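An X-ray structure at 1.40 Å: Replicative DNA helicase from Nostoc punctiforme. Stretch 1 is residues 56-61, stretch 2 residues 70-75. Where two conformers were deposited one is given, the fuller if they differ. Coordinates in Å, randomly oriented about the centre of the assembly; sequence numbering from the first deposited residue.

Stretch 1, residues 56-61: IKPLFT
Stretch 2 70-75: IRATGN

The two stretches pair as antiparallel strands of one chain: the two strands run at 150° and their axes approach to 4.5 Å. Phe-60 faces Ala-72 as the hydrogen-bonded pair (CA-CA 5.5 Å), and Thr-61 faces Arg-71 as the non-hydrogen-bonded pair (CA-CA 4.4 Å).

Ile-70 (phi/psi -149/153) points its CB away, chi1 and chi2 both t, and contributes through its backbone: its O receives a CA-H...O contact from Thr-61 CA at 3.4 Å.

Arg-71 (-117/117; m, t, p, chi4 -129°) shares a sheet face with Thr-61 (-92/121, chi1 m); Phe-60 and Ala-72 share the other. Its CG lies 3.3 Å from Thr-61 OG1, while Leu-59 CD1 packs over one face of the guanidinium, 3.8 Å from Arg-71 NH2. On the backbone, Arg-71 CA approaches Phe-60 O at 3.3 Å with 150° at the hydrogen.

Ala-72 (-139/158) gives both a donor and an acceptor to its pairing with Phe-60. Phe-60 N donates to Ala-72 O at 2.9 Å and 164°; Ala-72 N donates to Phe-60 O at 3.0 Å and 162°. These reciprocal bonds define the register; their angles show both are well directed. Leu-59 (-118/148; m, t) brings CD2 to 3.5 Å from Ala-72 C.

Thr-73 (-68/160, chi1 p) directs its CB away overall, yet its CG2 meets Lys-57 CB at 4.0 Å; the end of the lysine chain (-140/161; m, t, t, m) leads away. Thr-73 CA contacts Pro-58 O (-68/139, C-gamma exo) at 3.6 Å, and Thr-73 OG1 donates to Asn-75 OD1 at 2.8 Å.

At Gly-74 (-62/-30), a water links the stretches: it donates to Pro-58 O (2.7 Å) and accepts from Gly-74 N (2.9 Å), spanning a 4.4 Å gap between those two atoms. Phe-60 (-122/137; chi1 m, chi2 80°) places CD1 4.0 Å from Gly-74 N, obliquely to the ring.

Asn-75 (-88/-2; chi1 p, chi2 -25°) makes no contact with stretch 1.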

# COMPACT_ATOMS: atom_id res chain seq x y z
N ILE A 56 -6.55 -8.72 -14.42
CA ILE A 56 -5.18 -8.56 -14.88
C ILE A 56 -5.00 -7.14 -15.37
O ILE A 56 -5.76 -6.68 -16.22
CB ILE A 56 -4.87 -9.57 -15.99
CG1 ILE A 56 -4.87 -11.00 -15.42
CG2 ILE A 56 -3.52 -9.24 -16.65
CD1 ILE A 56 -4.92 -12.10 -16.47
N LYS A 57 -4.02 -6.43 -14.80
CA LYS A 57 -3.81 -5.01 -15.10
C LYS A 57 -2.33 -4.71 -15.19
O LYS A 57 -1.50 -5.46 -14.67
CB LYS A 57 -4.46 -4.14 -14.00
CG LYS A 57 -5.99 -4.24 -14.09
CD LYS A 57 -6.69 -3.38 -13.08
CE LYS A 57 -8.10 -3.89 -12.84
NZ LYS A 57 -8.97 -3.75 -14.03
N PRO A 58 -1.97 -3.58 -15.83
CA PRO A 58 -0.58 -3.14 -15.88
C PRO A 58 -0.06 -2.71 -14.51
O PRO A 58 -0.78 -2.07 -13.73
CB PRO A 58 -0.61 -1.94 -16.85
CG PRO A 58 -1.93 -2.02 -17.56
CD PRO A 58 -2.86 -2.66 -16.57
N LEU A 59 1.17 -3.09 -14.22
CA LEU A 59 1.83 -2.78 -12.96
C LEU A 59 3.06 -1.93 -13.17
O LEU A 59 3.77 -2.09 -14.18
CB LEU A 59 2.26 -4.07 -12.24
CG LEU A 59 1.14 -4.86 -11.57
CD1 LEU A 59 1.64 -6.21 -11.12
CD2 LEU A 59 0.54 -4.07 -10.40
N PHE A 60 3.33 -1.07 -12.18
CA PHE A 60 4.56 -0.28 -12.12
C PHE A 60 5.27 -0.61 -10.82
O PHE A 60 4.63 -0.69 -9.78
CB PHE A 60 4.23 1.21 -12.16
CG PHE A 60 3.63 1.66 -13.46
CD1 PHE A 60 2.28 1.44 -13.72
CD2 PHE A 60 4.43 2.25 -14.44
CE1 PHE A 60 1.71 1.81 -14.95
CE2 PHE A 60 3.87 2.62 -15.67
CZ PHE A 60 2.51 2.41 -15.91
N THR A 61 6.59 -0.79 -10.90
CA THR A 61 7.42 -0.99 -9.71
C THR A 61 7.94 0.35 -9.24
O THR A 61 8.61 1.08 -10.00
CB THR A 61 8.59 -1.91 -10.02
OG1 THR A 61 8.07 -3.13 -10.56
CG2 THR A 61 9.39 -2.23 -8.76
N ILE A 70 7.34 -1.64 -4.22
CA ILE A 70 5.99 -2.16 -4.38
C ILE A 70 5.61 -2.12 -5.84
O ILE A 70 6.13 -1.30 -6.60
CB ILE A 70 4.99 -1.35 -3.50
CG1 ILE A 70 3.63 -2.07 -3.35
CG2 ILE A 70 4.84 0.09 -4.02
CD1 ILE A 70 2.73 -1.40 -2.31
N ARG A 71 4.72 -3.03 -6.23
CA ARG A 71 4.20 -3.07 -7.60
C ARG A 71 2.72 -2.80 -7.57
O ARG A 71 1.96 -3.55 -6.96
CB ARG A 71 4.52 -4.41 -8.28
CG ARG A 71 6.03 -4.55 -8.46
CD ARG A 71 6.46 -5.88 -8.98
NE ARG A 71 6.08 -6.04 -10.37
CZ ARG A 71 5.42 -7.08 -10.86
NH1 ARG A 71 5.07 -8.08 -10.05
NH2 ARG A 71 5.13 -7.13 -12.15
N ALA A 72 2.32 -1.69 -8.20
CA ALA A 72 0.96 -1.19 -8.11
C ALA A 72 0.45 -0.70 -9.46
O ALA A 72 1.24 -0.37 -10.35
CB ALA A 72 0.87 -0.05 -7.08
N THR A 73 -0.86 -0.66 -9.60
CA THR A 73 -1.43 -0.08 -10.82
C THR A 73 -1.18 1.43 -10.87
O THR A 73 -0.92 2.07 -9.84
CB THR A 73 -2.93 -0.36 -10.92
OG1 THR A 73 -3.59 0.18 -9.77
CG2 THR A 73 -3.21 -1.86 -10.99
N GLY A 74 -1.28 2.00 -12.07
CA GLY A 74 -0.99 3.41 -12.27
C GLY A 74 -1.91 4.32 -11.49
O GLY A 74 -1.53 5.43 -11.12
N ASN A 75 -3.14 3.88 -11.26
CA ASN A 75 -4.11 4.68 -10.53
C ASN A 75 -4.06 4.48 -9.02
O ASN A 75 -4.83 5.12 -8.30
CB ASN A 75 -5.54 4.46 -11.06
CG ASN A 75 -6.05 3.04 -10.91
OD1 ASN A 75 -5.28 2.08 -10.84
ND2 ASN A 75 -7.37 2.90 -10.89
O HOH W 1 -2.08 0.24 -14.23